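Local coordinates for LINE-1 retrotransposable element ORF1 protein (Homo sapiens, PDB 2W7A), which binds single-stranded nucleic acid as a chaperone of its own transcript and is essential for LINE-1 retrotransposition, here represented by its central RRM domain, at residues Ile9-Ser14 against Ile48-Gln53; Gln53-Ser56 against Pro62-Ile65. All coordinates share one frame; numbering follows the deposited sequence.

Contact 1 (Ile9-Ser14 against Ile48-Gln53); sequences IGVPES and IQRTPQ
The carbonyl oxygen of Val11 is gripped by both terminal nitrogens of Arg50. NH1 of Arg50 gives it the stronger bond, 2.9 Å to Val11 O and nearly straight at 165°, with the oxygen lying in the guanidinium plane. NH2 of the same arginine adds only a weak bond: Arg50 NH2 is 3.4 Å from Val11 O. A further bond, 2.9 Å from Arg50 NH2 to Pro12 O, is more bent, Pro12 O being tilted out of the guanidinium plane, and the nitrogen stands above the plane of that carbonyl rather than on a lone pair. The guanidinium edge thus spans two successive backbone carbonyls. CG1 of Val11 comes to 3.6 Å from Arg50 NH2, on the other side of the guanidinium plane from the Glu13 carboxylate; the Val11 side chain also packs on Ile95.

Arg50 belongs to strand 45-51, an outermost strand of the antiparallel RRM sheet, and its side chain crosses to the loop that leads from strand 5-9 to helix 19-33. A bend at chi2 (-91°) separates the first part of the chain from the extended end that carries the guanidinium to this loop.

Over one face of that group lies the Glu13 carboxylate, stacked almost flat with the two planes 18° apart. Glu13 OE1 is 3.7 Å from Arg50 NE, a long salt bridge in which charge alone acts, since no N-H points at the oxygen. The stronger partner of Glu13 is Arg63, which its OE2 meets in a salt bridge. Arg50 is also held from outside the two segments, which probably fixes the rotation of its buried guanidinium: NH1 donates to the carbonyl oxygen of Arg63, and NH2 pairs with the carboxylate of Glu17.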
loop_
_atom_site.group_PDB
_atom_site.type_symbol
_atom_site.label_atom_id
_atom_site.label_comp_id
_atom_site.label_asym_id
_atom_site.label_seq_id
_atom_site.Cartn_x
_atom_site.Cartn_y
_atom_site.Cartn_z
ATOM N N ILE A 9 2.124 0.140 -5.574
ATOM C CA ILE A 9 2.461 -0.326 -6.931
ATOM C C ILE A 9 3.510 -1.422 -6.871
ATOM O O ILE A 9 4.468 -1.311 -6.086
ATOM C CB ILE A 9 2.996 0.861 -7.768
ATOM C CG1 ILE A 9 1.922 1.939 -7.877
ATOM C CG2 ILE A 9 3.532 0.390 -9.094
ATOM C CD1 ILE A 9 2.367 3.195 -8.614
ATOM N N GLY A 10 3.338 -2.481 -7.668
ATOM C CA GLY A 10 4.326 -3.555 -7.742
ATOM C C GLY A 10 4.184 -4.773 -6.857
ATOM O O GLY A 10 5.078 -5.588 -6.836
ATOM N N VAL A 11 3.054 -4.919 -6.151
ATOM C CA VAL A 11 2.834 -6.063 -5.304
ATOM C C VAL A 11 2.333 -7.197 -6.196
ATOM O O VAL A 11 1.338 -7.045 -6.877
ATOM C CB VAL A 11 1.823 -5.765 -4.198
ATOM C CG1 VAL A 11 1.566 -7.005 -3.345
ATOM C CG2 VAL A 11 2.284 -4.551 -3.358
ATOM N N PRO A 12 3.029 -8.338 -6.222
ATOM C CA PRO A 12 2.617 -9.392 -7.139
ATOM C C PRO A 12 1.181 -9.867 -6.864
ATOM O O PRO A 12 0.758 -9.874 -5.704
ATOM C CB PRO A 12 3.581 -10.545 -6.850
ATOM C CG PRO A 12 4.742 -9.889 -6.187
ATOM C CD PRO A 12 4.319 -8.644 -5.550
ATOM N N GLU A 13 0.477 -10.197 -7.917
ATOM C CA GLU A 13 -0.858 -10.780 -7.779
ATOM C C GLU A 13 -0.760 -12.213 -7.283
ATOM O O GLU A 13 0.250 -12.903 -7.486
ATOM C CB GLU A 13 -1.548 -10.745 -9.155
ATOM C CG GLU A 13 -1.796 -9.337 -9.705
ATOM C CD GLU A 13 -3.097 -8.689 -9.308
ATOM O OE1 GLU A 13 -3.838 -9.248 -8.464
ATOM O OE2 GLU A 13 -3.435 -7.639 -9.922
ATOM N N SER A 14 -1.838 -12.684 -6.661
ATOM C CA SER A 14 -1.888 -14.030 -6.174
ATOM C C SER A 14 -3.276 -14.549 -6.226
ATOM O O SER A 14 -4.219 -13.845 -5.867
ATOM C CB SER A 14 -1.416 -14.028 -4.735
ATOM O OG SER A 14 -1.670 -15.262 -4.089
ATOM N N ILE A 48 -8.633 -1.411 1.780
ATOM C CA ILE A 48 -7.458 -1.854 0.997
ATOM C C ILE A 48 -8.001 -2.737 -0.129
ATOM O O ILE A 48 -8.549 -3.787 0.167
ATOM C CB ILE A 48 -6.430 -2.773 1.777
ATOM C CG1 ILE A 48 -5.878 -2.145 3.045
ATOM C CG2 ILE A 48 -5.234 -3.137 0.872
ATOM C CD1 ILE A 48 -5.122 -3.108 3.898
ATOM N N GLN A 49 -7.802 -2.371 -1.404
ATOM C CA GLN A 49 -8.273 -3.217 -2.483
ATOM C C GLN A 49 -7.472 -3.039 -3.762
ATOM O O GLN A 49 -6.985 -1.949 -4.071
ATOM C CB GLN A 49 -9.753 -2.947 -2.831
ATOM C CG GLN A 49 -10.041 -1.603 -3.343
ATOM C CD GLN A 49 -11.494 -1.197 -3.120
ATOM O OE1 GLN A 49 -12.393 -1.877 -3.570
ATOM N NE2 GLN A 49 -11.714 -0.080 -2.424
ATOM N N ARG A 50 -7.405 -4.118 -4.522
ATOM C CA ARG A 50 -6.894 -4.012 -5.885
ATOM C C ARG A 50 -7.837 -3.200 -6.731
ATOM O O ARG A 50 -9.062 -3.240 -6.502
ATOM C CB ARG A 50 -6.715 -5.368 -6.510
ATOM C CG ARG A 50 -5.712 -6.246 -5.815
ATOM C CD ARG A 50 -4.304 -6.103 -6.362
ATOM N NE ARG A 50 -3.406 -6.973 -5.632
ATOM C CZ ARG A 50 -2.111 -7.116 -5.859
ATOM N NH1 ARG A 50 -1.522 -6.431 -6.817
ATOM N NH2 ARG A 50 -1.420 -8.004 -5.148
ATOM N N THR A 51 -7.284 -2.481 -7.713
ATOM C CA THR A 51 -8.100 -1.732 -8.661
ATOM C C THR A 51 -7.644 -2.032 -10.087
ATOM O O THR A 51 -6.469 -2.082 -10.322
ATOM C CB THR A 51 -8.070 -0.206 -8.363
ATOM O OG1 THR A 51 -9.030 0.472 -9.219
ATOM C CG2 THR A 51 -6.707 0.383 -8.560
ATOM N N PRO A 52 -8.580 -2.255 -11.032
ATOM C CA PRO A 52 -9.982 -2.455 -10.799
ATOM C C PRO A 52 -10.283 -3.790 -10.118
ATOM O O PRO A 52 -9.400 -4.628 -9.862
ATOM C CB PRO A 52 -10.596 -2.432 -12.217
ATOM C CG PRO A 52 -9.545 -2.918 -13.064
ATOM C CD PRO A 52 -8.227 -2.508 -12.431
ATOM N N GLN A 53 -11.555 -4.048 -9.868
ATOM C CA GLN A 53 -11.963 -5.234 -9.156
ATOM C C GLN A 53 -11.754 -6.503 -9.946
ATOM O O GLN A 53 -11.635 -7.567 -9.373
ATOM C CB GLN A 53 -13.446 -5.067 -8.723
ATOM C CG GLN A 53 -14.070 -6.296 -8.092
ATOM C CD GLN A 53 -15.570 -6.227 -8.112
ATOM O OE1 GLN A 53 -16.238 -7.138 -8.629
ATOM N NE2 GLN A 53 -16.117 -5.117 -7.606
#

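Contact 2 (Gln53-Ser56 against Pro62-Ile65)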
loop_
_atom_site.group_PDB
_atom_site.type_symbol
_atom_site.label_atom_id
_atom_site.label_comp_id
_atom_site.label_asym_id
_atom_site.label_seq_id
_atom_site.Cartn_x
_atom_site.Cartn_y
_atom_site.Cartn_z
ATOM N N GLN A 53 -11.555 -4.048 -9.868
ATOM C CA GLN A 53 -11.963 -5.234 -9.156
ATOM C C GLN A 53 -11.754 -6.503 -9.946
ATOM O O GLN A 53 -11.635 -7.567 -9.373
ATOM C CB GLN A 53 -13.446 -5.067 -8.723
ATOM C CG GLN A 53 -14.070 -6.296 -8.092
ATOM C CD GLN A 53 -15.570 -6.227 -8.112
ATOM O OE1 GLN A 53 -16.238 -7.138 -8.629
ATOM N NE2 GLN A 53 -16.117 -5.117 -7.606
ATOM N N ARG A 54 -11.717 -6.427 -11.263
ATOM C CA ARG A 54 -11.414 -7.609 -12.054
ATOM C C ARG A 54 -10.058 -7.476 -12.731
ATOM O O ARG A 54 -9.603 -6.357 -13.067
ATOM C CB ARG A 54 -12.453 -7.879 -13.118
ATOM C CG ARG A 54 -12.449 -6.880 -14.239
ATOM C CD ARG A 54 -12.593 -7.561 -15.586
ATOM N NE ARG A 54 -12.634 -6.587 -16.670
ATOM C CZ ARG A 54 -12.835 -6.895 -17.948
ATOM N NH1 ARG A 54 -13.010 -8.161 -18.314
ATOM N NH2 ARG A 54 -12.848 -5.933 -18.869
ATOM N N TYR A 55 -9.438 -8.623 -12.933
ATOM C CA TYR A 55 -8.223 -8.700 -13.686
ATOM C C TYR A 55 -8.566 -9.167 -15.122
ATOM O O TYR A 55 -8.895 -10.351 -15.330
ATOM C CB TYR A 55 -7.270 -9.701 -13.017
ATOM C CG TYR A 55 -5.856 -9.669 -13.516
ATOM C CD1 TYR A 55 -5.552 -10.078 -14.811
ATOM C CD2 TYR A 55 -4.841 -9.164 -12.737
ATOM C CE1 TYR A 55 -4.245 -10.041 -15.301
ATOM C CE2 TYR A 55 -3.558 -9.141 -13.206
ATOM C CZ TYR A 55 -3.241 -9.562 -14.471
ATOM O OH TYR A 55 -1.926 -9.476 -14.882
ATOM N N SER A 56 -8.485 -8.269 -16.103
ATOM C CA SER A 56 -9.001 -8.557 -17.425
ATOM C C SER A 56 -8.062 -9.431 -18.246
ATOM O O SER A 56 -6.918 -9.627 -17.894
ATOM C CB SER A 56 -9.252 -7.248 -18.149
ATOM O OG SER A 56 -8.029 -6.765 -18.651
ATOM N N PRO A 62 0.556 -6.196 -12.820
ATOM C CA PRO A 62 -0.207 -6.316 -11.591
ATOM C C PRO A 62 -0.958 -5.080 -11.256
ATOM O O PRO A 62 -0.461 -3.962 -11.447
ATOM C CB PRO A 62 0.845 -6.603 -10.504
ATOM C CG PRO A 62 2.081 -6.114 -11.085
ATOM C CD PRO A 62 1.995 -6.419 -12.573
ATOM N N ARG A 63 -2.172 -5.278 -10.718
ATOM C CA ARG A 63 -2.986 -4.129 -10.377
ATOM C C ARG A 63 -2.373 -3.354 -9.232
ATOM O O ARG A 63 -1.767 -3.945 -8.305
ATOM C CB ARG A 63 -4.383 -4.559 -9.998
ATOM C CG ARG A 63 -5.175 -5.130 -11.177
ATOM C CD ARG A 63 -6.438 -5.777 -10.720
ATOM N NE ARG A 63 -6.174 -6.926 -9.929
ATOM C CZ ARG A 63 -7.093 -7.646 -9.348
ATOM N NH1 ARG A 63 -8.358 -7.294 -9.422
ATOM N NH2 ARG A 63 -6.710 -8.742 -8.695
ATOM N N HIS A 64 -2.579 -2.036 -9.257
ATOM C CA HIS A 64 -2.309 -1.234 -8.088
ATOM C C HIS A 64 -3.258 -1.608 -6.971
ATOM O O HIS A 64 -4.351 -2.110 -7.218
ATOM C CB HIS A 64 -2.496 0.251 -8.403
ATOM C CG HIS A 64 -1.567 0.799 -9.439
ATOM N ND1 HIS A 64 -1.608 2.114 -9.861
ATOM C CD2 HIS A 64 -0.538 0.230 -10.091
ATOM C CE1 HIS A 64 -0.652 2.313 -10.750
ATOM N NE2 HIS A 64 0.010 1.186 -10.916
ATOM N N ILE A 65 -2.824 -1.382 -5.738
ATOM C CA ILE A 65 -3.653 -1.530 -4.582
ATOM C C ILE A 65 -3.943 -0.122 -4.056
ATOM O O ILE A 65 -2.998 0.673 -3.796
ATOM C CB ILE A 65 -2.935 -2.373 -3.490
ATOM C CG1 ILE A 65 -2.705 -3.816 -3.932
ATOM C CG2 ILE A 65 -3.664 -2.316 -2.133
ATOM C CD1 ILE A 65 -1.693 -4.593 -3.097
#
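The backbones of Gln53-Ser56 and Pro62-Ile65 stay well apart, Tyr55 and Arg63 having the nearest CA atoms at 7.7 Å, so the gap is bridged by the side chain of Arg63. Arg63 NH1 makes a weak hydrogen bond to Gln53 O, 3.3 Å long and bent to 124°, with the oxygen near the guanidinium plane. The same nitrogen has a better acceptor in the carbonyl oxygen of Pro52, a residue preceded by a cis peptide bond, and the NE of Arg63 has its strongest partner in Glu13.

In the RRM fold this is the loop joining strands 45-51 and 64-69, neighbours in the sheet, and the contact lies on the protein surface where that loop returns to the second strand. A bend at chi3 (-66°) turns the guanidinium so that one face lies against Tyr55, whose CB sits over its centre. The aromatic ring is approached at its edge, with CD2 of Tyr55 3.8 Å from Arg63 NE; ring and guanidinium planes are 79° apart, and this is no stack over the ring face. The Tyr55 side chain also touches Glu13, from the loop after strand 5-9.

In the fold
Contacts 1 and 2 lie side by side, their centres about 5 Å apart, at the end of the antiparallel RRM sheet where strand 5-9 finishes, strand 45-51 finishes and strand 64-69 begins. Along the chain, the loop 9-14 comes first, then strand 45-51 running into Gln53, which the two contacts share, and finally the loop that returns through Pro62-Ile65 to strand 64-69. The salt bridge between Glu13 and Arg63 joins the two contacts directly, while Ile48 and Ile65 pack together between the neighbouring strands. Two loops at the same end of the RRM domain are thereby tied to each other as well as to the sheet.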